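Local coordinates for protein member of s1p family of ribosomal proteins (Pyrococcus furiosus, PDB 5YH1) that binds manganese and is probably an exonuclease, this chain being the DHH-domain part of a longer protein that also carries predicted nucleic-acid-binding modules, at residues 225-230 against 251-256; 242-245 against 249-252. All blocks are in the same frame, centred on the assembly; numbering follows the deposited sequence.

Contact 1: 225-230 against 251-256; sequences AGTGDR and EDLKKI. With MN (manganese (II) ion), chain F.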
ATOM      1  N   ALA A 225      14.173  19.769 -16.950  1.00 23.73           N
ATOM      2  CA  ALA A 225      12.790  19.412 -17.282  1.00 23.69           C
ATOM      3  C   ALA A 225      12.619  19.102 -18.759  1.00 24.96           C
ATOM      4  O   ALA A 225      12.027  18.076 -19.119  1.00 24.58           O
ATOM      5  CB  ALA A 225      11.853  20.530 -16.866  1.00 24.10           C
ATOM      6  N   GLY A 226      13.162  19.980 -19.613  1.00 25.15           N
ATOM      7  CA  GLY A 226      13.115  19.783 -21.068  1.00 24.04           C
ATOM      8  C   GLY A 226      13.846  18.542 -21.540  1.00 24.13           C
ATOM      9  O   GLY A 226      13.428  17.893 -22.495  1.00 23.70           O
ATOM     10  N   THR A 227      14.944  18.209 -20.865  1.00 24.33           N
ATOM     11  CA  THR A 227      15.661  16.970 -21.152  1.00 25.00           C
ATOM     12  C   THR A 227      14.777  15.778 -20.810  1.00 25.56           C
ATOM     13  O   THR A 227      14.610  14.870 -21.619  1.00 25.41           O
ATOM     14  CB  THR A 227      16.994  16.900 -20.381  1.00 25.01           C
ATOM     15  OG1 THR A 227      17.799  18.033 -20.736  1.00 23.75           O
ATOM     16  CG2 THR A 227      17.740  15.620 -20.702  1.00 25.05           C
ATOM     17  N   GLY A 228      14.172  15.805 -19.628  1.00 26.85           N
ATOM     18  CA  GLY A 228      13.252  14.740 -19.220  1.00 26.13           C
ATOM     19  C   GLY A 228      12.138  14.485 -20.216  1.00 26.30           C
ATOM     20  O   GLY A 228      11.879  13.342 -20.580  1.00 24.93           O
ATOM     21  N   ASP A 229      11.489  15.558 -20.664  1.00 26.92           N
ATOM     22  CA  ASP A 229      10.374  15.469 -21.613  1.00 27.80           C
ATOM     23  C   ASP A 229      10.792  15.488 -23.085  1.00 28.44           C
ATOM     24  O   ASP A 229       9.928  15.443 -23.962  1.00 26.01           O
ATOM     25  CB  ASP A 229       9.377  16.617 -21.372  1.00 29.21           C
ATOM     26  CG  ASP A 229       8.246  16.238 -20.424  1.00 30.75           C
ATOM     27  OD1 ASP A 229       8.286  15.160 -19.778  1.00 31.50           O
ATOM     28  OD2 ASP A 229       7.310  17.052 -20.312  1.00 32.98           O
ATOM     29  N   ARG A 230      12.098  15.556 -23.357  1.00 29.62           N
ATOM     30  CA  ARG A 230      12.624  15.518 -24.729  1.00 30.18           C
ATOM     31  C   ARG A 230      12.049  16.629 -25.605  1.00 27.06           C
ATOM     32  O   ARG A 230      11.627  16.399 -26.729  1.00 25.16           O
ATOM     33  CB  ARG A 230      12.371  14.153 -25.368  1.00 32.99           C
ATOM     34  CG  ARG A 230      13.057  13.006 -24.646  1.00 37.90           C
ATOM     35  CD  ARG A 230      12.434  11.671 -25.010  1.00 42.26           C
ATOM     36  NE  ARG A 230      13.201  10.576 -24.415  1.00 49.68           N
ATOM     37  CZ  ARG A 230      13.689   9.517 -25.064  1.00 52.53           C
ATOM     38  NH1 ARG A 230      13.488   9.339 -26.370  1.00 53.55           N
ATOM     39  NH2 ARG A 230      14.383   8.609 -24.387  1.00 54.38           N
ATOM     40  N   GLU A 251      24.876  15.748 -21.655  1.00 36.41           N
ATOM     41  CA  GLU A 251      24.972  14.384 -21.156  1.00 37.40           C
ATOM     42  C   GLU A 251      24.750  14.345 -19.656  1.00 33.38           C
ATOM     43  O   GLU A 251      24.132  13.416 -19.164  1.00 33.59           O
ATOM     44  CB  GLU A 251      26.309  13.738 -21.536  1.00 41.83           C
ATOM     45  CG  GLU A 251      26.506  13.563 -23.047  1.00 47.13           C
ATOM     46  CD  GLU A 251      25.302  12.932 -23.747  1.00 52.27           C
ATOM     47  OE1 GLU A 251      24.839  11.853 -23.306  1.00 56.48           O
ATOM     48  OE2 GLU A 251      24.808  13.517 -24.742  1.00 57.81           O
ATOM     49  N   ASP A 252      25.235  15.358 -18.939  1.00 30.49           N
ATOM     50  CA  ASP A 252      24.950  15.503 -17.516  1.00 29.58           C
ATOM     51  C   ASP A 252      23.437  15.565 -17.286  1.00 28.98           C
ATOM     52  O   ASP A 252      22.909  14.908 -16.387  1.00 28.27           O
ATOM     53  CB  ASP A 252      25.573  16.778 -16.951  1.00 30.51           C
ATOM     54  CG  ASP A 252      27.097  16.767 -16.976  1.00 32.74           C
ATOM     55  OD1 ASP A 252      27.706  15.690 -16.828  1.00 33.85           O
ATOM     56  OD2 ASP A 252      27.686  17.862 -17.123  1.00 33.31           O
ATOM     57  N   LEU A 253      22.755  16.370 -18.097  1.00 27.35           N
ATOM     58  CA  LEU A 253      21.319  16.568 -17.958  1.00 28.23           C
ATOM     59  C   LEU A 253      20.574  15.264 -18.179  1.00 28.05           C
ATOM     60  O   LEU A 253      19.655  14.958 -17.439  1.00 27.52           O
ATOM     61  CB  LEU A 253      20.819  17.653 -18.922  1.00 27.26           C
ATOM     62  CG  LEU A 253      21.347  19.054 -18.584  1.00 27.06           C
ATOM     63  CD1 LEU A 253      21.174  20.025 -19.738  1.00 27.35           C
ATOM     64  CD2 LEU A 253      20.692  19.599 -17.322  1.00 27.64           C
ATOM     65  N   LYS A 254      20.976  14.503 -19.194  1.00 29.46           N
ATOM     66  CA  LYS A 254      20.373  13.199 -19.464  1.00 30.81           C
ATOM     67  C   LYS A 254      20.531  12.207 -18.309  1.00 29.89           C
ATOM     68  O   LYS A 254      19.601  11.459 -18.004  1.00 27.53           O
ATOM     69  CB  LYS A 254      20.948  12.598 -20.738  1.00 33.67           C
ATOM     70  CG  LYS A 254      20.361  13.239 -21.980  1.00 39.00           C
ATOM     71  CD  LYS A 254      20.980  12.688 -23.249  1.00 42.82           C
ATOM     72  CE  LYS A 254      20.176  13.116 -24.465  1.00 46.76           C
ATOM     73  NZ  LYS A 254      21.049  13.250 -25.666  1.00 49.32           N
ATOM     74  N   LYS A 255      21.709  12.209 -17.687  1.00 28.27           N
ATOM     75  CA  LYS A 255      21.990  11.347 -16.545  1.00 28.94           C
ATOM     76  C   LYS A 255      21.103  11.731 -15.373  1.00 27.53           C
ATOM     77  O   LYS A 255      20.538  10.858 -14.714  1.00 24.88           O
ATOM     78  CB  LYS A 255      23.451  11.475 -16.102  1.00 29.46           C
ATOM     79  CG  LYS A 255      24.498  10.864 -17.023  1.00 31.00           C
ATOM     80  CD  LYS A 255      25.870  11.128 -16.410  1.00 33.16           C
ATOM     81  CE  LYS A 255      26.966  10.234 -16.950  1.00 36.25           C
ATOM     82  NZ  LYS A 255      27.042  10.328 -18.425  1.00 38.36           N
ATOM     83  N   ILE A 256      21.010  13.038 -15.111  1.00 26.84           N
ATOM     84  CA  ILE A 256      20.130  13.566 -14.066  1.00 26.32           C
ATOM     85  C   ILE A 256      18.677  13.134 -14.289  1.00 27.39           C
ATOM     86  O   ILE A 256      18.023  12.642 -13.358  1.00 26.32           O
ATOM     87  CB  ILE A 256      20.235  15.098 -13.939  1.00 26.53           C
ATOM     88  CG1 ILE A 256      21.579  15.470 -13.314  1.00 26.98           C
ATOM     89  CG2 ILE A 256      19.106  15.657 -13.069  1.00 26.73           C
ATOM     90  CD1 ILE A 256      21.926  16.943 -13.386  1.00 27.32           C
TER
HETATM   91 MN    MN F 805       5.698  17.121 -18.775  1.00 42.69          MN
HETATM   92  O   HOH W   1       6.242  15.339 -17.669  1.00 30.46           O
HETATM   93  O   HOH W   2       4.754  15.562 -20.053  1.00 34.42           O

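Contact 2: 242-245 against 249-252; sequences YAKE and DEED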
ATOM      1  N   TYR A 242      21.687  28.190 -19.389  1.00 30.08           N
ATOM      2  CA  TYR A 242      21.761  28.380 -17.933  1.00 29.63           C
ATOM      3  C   TYR A 242      22.340  27.157 -17.220  1.00 30.22           C
ATOM      4  O   TYR A 242      22.971  27.284 -16.172  1.00 29.28           O
ATOM      5  CB  TYR A 242      20.387  28.691 -17.350  1.00 30.57           C
ATOM      6  CG  TYR A 242      19.817  30.013 -17.805  1.00 29.28           C
ATOM      7  CD1 TYR A 242      20.239  31.208 -17.234  1.00 28.40           C
ATOM      8  CD2 TYR A 242      18.856  30.063 -18.800  1.00 27.47           C
ATOM      9  CE1 TYR A 242      19.716  32.418 -17.652  1.00 28.07           C
ATOM     10  CE2 TYR A 242      18.335  31.261 -19.222  1.00 27.14           C
ATOM     11  CZ  TYR A 242      18.768  32.433 -18.647  1.00 27.94           C
ATOM     12  OH  TYR A 242      18.224  33.621 -19.073  1.00 30.08           O
ATOM     13  N   ALA A 243      22.106  25.975 -17.782  1.00 30.75           N
ATOM     14  CA  ALA A 243      22.675  24.746 -17.239  1.00 30.58           C
ATOM     15  C   ALA A 243      24.173  24.726 -17.523  1.00 31.67           C
ATOM     16  O   ALA A 243      24.965  24.376 -16.655  1.00 31.27           O
ATOM     17  CB  ALA A 243      21.996  23.518 -17.845  1.00 29.89           C
ATOM     18  N   LYS A 244      24.555  25.102 -18.740  1.00 33.05           N
ATOM     19  CA  LYS A 244      25.980  25.176 -19.094  1.00 36.09           C
ATOM     20  C   LYS A 244      26.788  26.073 -18.154  1.00 36.15           C
ATOM     21  O   LYS A 244      27.868  25.683 -17.715  1.00 35.29           O
ATOM     22  CB  LYS A 244      26.164  25.594 -20.554  1.00 37.10           C
ATOM     23  CG  LYS A 244      26.359  24.390 -21.452  1.00 38.49           C
ATOM     24  CD  LYS A 244      25.389  24.308 -22.604  1.00 38.91           C
ATOM     25  CE  LYS A 244      25.439  22.901 -23.170  1.00 40.21           C
ATOM     26  NZ  LYS A 244      24.727  22.756 -24.456  1.00 41.21           N
ATOM     27  N   GLU A 245      26.241  27.235 -17.809  1.00 38.02           N
ATOM     28  CA  GLU A 245      26.877  28.145 -16.852  1.00 39.49           C
ATOM     29  C   GLU A 245      27.196  27.472 -15.524  1.00 38.80           C
ATOM     30  O   GLU A 245      28.159  27.852 -14.872  1.00 40.41           O
ATOM     31  CB  GLU A 245      25.990  29.365 -16.574  1.00 42.97           C
ATOM     32  CG  GLU A 245      25.934  30.382 -17.699  1.00 47.91           C
ATOM     33  CD  GLU A 245      24.830  31.424 -17.517  1.00 52.49           C
ATOM     34  OE1 GLU A 245      24.356  31.641 -16.369  1.00 50.07           O
ATOM     35  OE2 GLU A 245      24.430  32.022 -18.546  1.00 56.65           O
ATOM     36  N   ASP A 249      26.500  19.877 -18.889  1.00 34.88           N
ATOM     37  CA  ASP A 249      26.332  19.732 -20.331  1.00 36.29           C
ATOM     38  C   ASP A 249      25.132  18.826 -20.604  1.00 36.00           C
ATOM     39  O   ASP A 249      24.433  18.407 -19.678  1.00 34.87           O
ATOM     40  CB  ASP A 249      27.624  19.230 -21.003  1.00 37.28           C
ATOM     41  CG  ASP A 249      27.988  17.813 -20.617  1.00 39.35           C
ATOM     42  OD1 ASP A 249      27.091  17.009 -20.298  1.00 38.89           O
ATOM     43  OD2 ASP A 249      29.193  17.496 -20.652  1.00 42.13           O
ATOM     44  N   GLU A 250      24.913  18.508 -21.871  1.00 35.61           N
ATOM     45  CA  GLU A 250      23.709  17.799 -22.283  1.00 37.70           C
ATOM     46  C   GLU A 250      23.694  16.348 -21.788  1.00 36.87           C
ATOM     47  O   GLU A 250      22.625  15.793 -21.515  1.00 33.08           O
ATOM     48  CB  GLU A 250      23.543  17.865 -23.801  1.00 39.81           C
ATOM     49  CG  GLU A 250      24.089  19.170 -24.398  1.00 44.20           C
ATOM     50  CD  GLU A 250      23.179  19.793 -25.415  1.00 44.83           C
ATOM     51  OE1 GLU A 250      22.292  19.096 -25.936  1.00 50.18           O
ATOM     52  OE2 GLU A 250      23.363  20.991 -25.691  1.00 45.51           O
ATOM     53  N   GLU A 251      24.876  15.748 -21.655  1.00 36.41           N
ATOM     54  CA  GLU A 251      24.972  14.384 -21.156  1.00 37.40           C
ATOM     55  C   GLU A 251      24.750  14.345 -19.656  1.00 33.38           C
ATOM     56  O   GLU A 251      24.132  13.416 -19.164  1.00 33.59           O
ATOM     57  CB  GLU A 251      26.309  13.738 -21.536  1.00 41.83           C
ATOM     58  CG  GLU A 251      26.506  13.563 -23.047  1.00 47.13           C
ATOM     59  CD  GLU A 251      25.302  12.932 -23.747  1.00 52.27           C
ATOM     60  OE1 GLU A 251      24.839  11.853 -23.306  1.00 56.48           O
ATOM     61  OE2 GLU A 251      24.808  13.517 -24.742  1.00 57.81           O
ATOM     62  N   ASP A 252      25.235  15.358 -18.939  1.00 30.49           N
ATOM     63  CA  ASP A 252      24.950  15.503 -17.516  1.00 29.58           C
ATOM     64  C   ASP A 252      23.437  15.565 -17.286  1.00 28.98           C
ATOM     65  O   ASP A 252      22.909  14.908 -16.387  1.00 28.27           O
ATOM     66  CB  ASP A 252      25.573  16.778 -16.951  1.00 30.51           C
ATOM     67  CG  ASP A 252      27.097  16.767 -16.976  1.00 32.74           C
ATOM     68  OD1 ASP A 252      27.706  15.690 -16.828  1.00 33.85           O
ATOM     69  OD2 ASP A 252      27.686  17.862 -17.123  1.00 33.31           O
TER

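Contact 1: 225-230 against 251-256
Thr227 lies over the start of helix 250-267, its two branches dividing the work between Leu253 and Lys254. The hydroxyl OG1 rests 3.5 Å from Leu253 CB, while the methyl CG2 sits 3.7 Å from the backbone N of Lys254 and 3.8 Å from its CG. The first torsion explains the split: OG1 stands beside the backbone N (chi1 -58°), where it hydrogen-bonds Ala223 O one turn back in helix 221-229, and this leaves CG2 anti to that N and directed at the neighbouring helix. Threonine suits the place because its hydroxyl is satisfied within its own helix yet still rests on Leu253, and its methyl packs on Lys254. Leu253, buried, also packs against Leu240 and Ala243 of helix 234-245, whereas only the first part of the Lys254 chain packs here and its ammonium runs on to a long ion pair with Glu251.

Two residues further along, Asp229 binds the manganese ion through OD2 at 2.2 Å. Its other oxygen is not a ligand, and Asp67, Asp137, His163 and two waters complete six ligands. Arg230, with positive phi (57°), forms a Schellman motif there. The contact is small and made by van der Waals packing, with Thr227's hydroxyl bonded within its own helix, which implies that shape matters more than charge here.

Contact 2: 242-245 against 249-252
Asp249 OD1 is gripped by two backbone N-H groups at the start of helix 250-267, while the CA of the same residue lies 4.3 Å from Lys244 CE of the preceding helix. The bond from Asp252 N to Asp249 OD1 is 2.8 Å long. It is nearly straight at 168° and comes in almost along the C-O bond direction; that from Glu251 N to the same oxygen is weak and strongly bent. In return Asp249 N donates to Asp252 OD2 over 2.9 Å, meeting the anti side of that oxygen 30° out of the carboxylate plane. Aspartate suits both positions: its short carboxylate can reach backbone N-H groups that have no helical acceptor in the first turn, and its charge is probably favoured by the positive end of the helix dipole.

Across the turn, in a salt bridge, Glu250 OE2 accepts from Lys244 NZ on its anti lone pair, away from the other oxygen. The Lys244 NZ to Glu250 OE2 separation, 2.5 Å, is unusually short, so its exact length is doubtful. Both chains bend at chi2 to meet, Glu250 starting with CG beside its backbone N (chi1 -32°). Were Glu250 replaced by alanine, the Lys244 ammonium would probably lose its carboxylate mate and its end be freer to swing. Both residues also touch a crystal neighbour, which may influence these shapes. Reciprocal bonding between Asp249, at the N-cap, and Asp252 is a capping box, here starting helix 250-267 after the short surface turn that follows helix 234-245.

Both contacts draw on helix 250-267, sharing Glu251 and Asp252, and their centres lie about 9 Å apart. Contact 1 is partly buried and sets the helix against 221-229, near the manganese site; contact 2 lies at the surface, away from that site, and sets the helix's first turn against residues 242-245 of helix 234-245. Chemistry follows place: van der Waals packing in contact 1, and a salt bridge across contact 2, next to the capping carboxylates of 249-252. They are joined by Leu253 CD1, which packs 4.1 Å from Ala243 CB. Thus the three consecutive helices pack together, and the first of them contributes Asp229 to the manganese site.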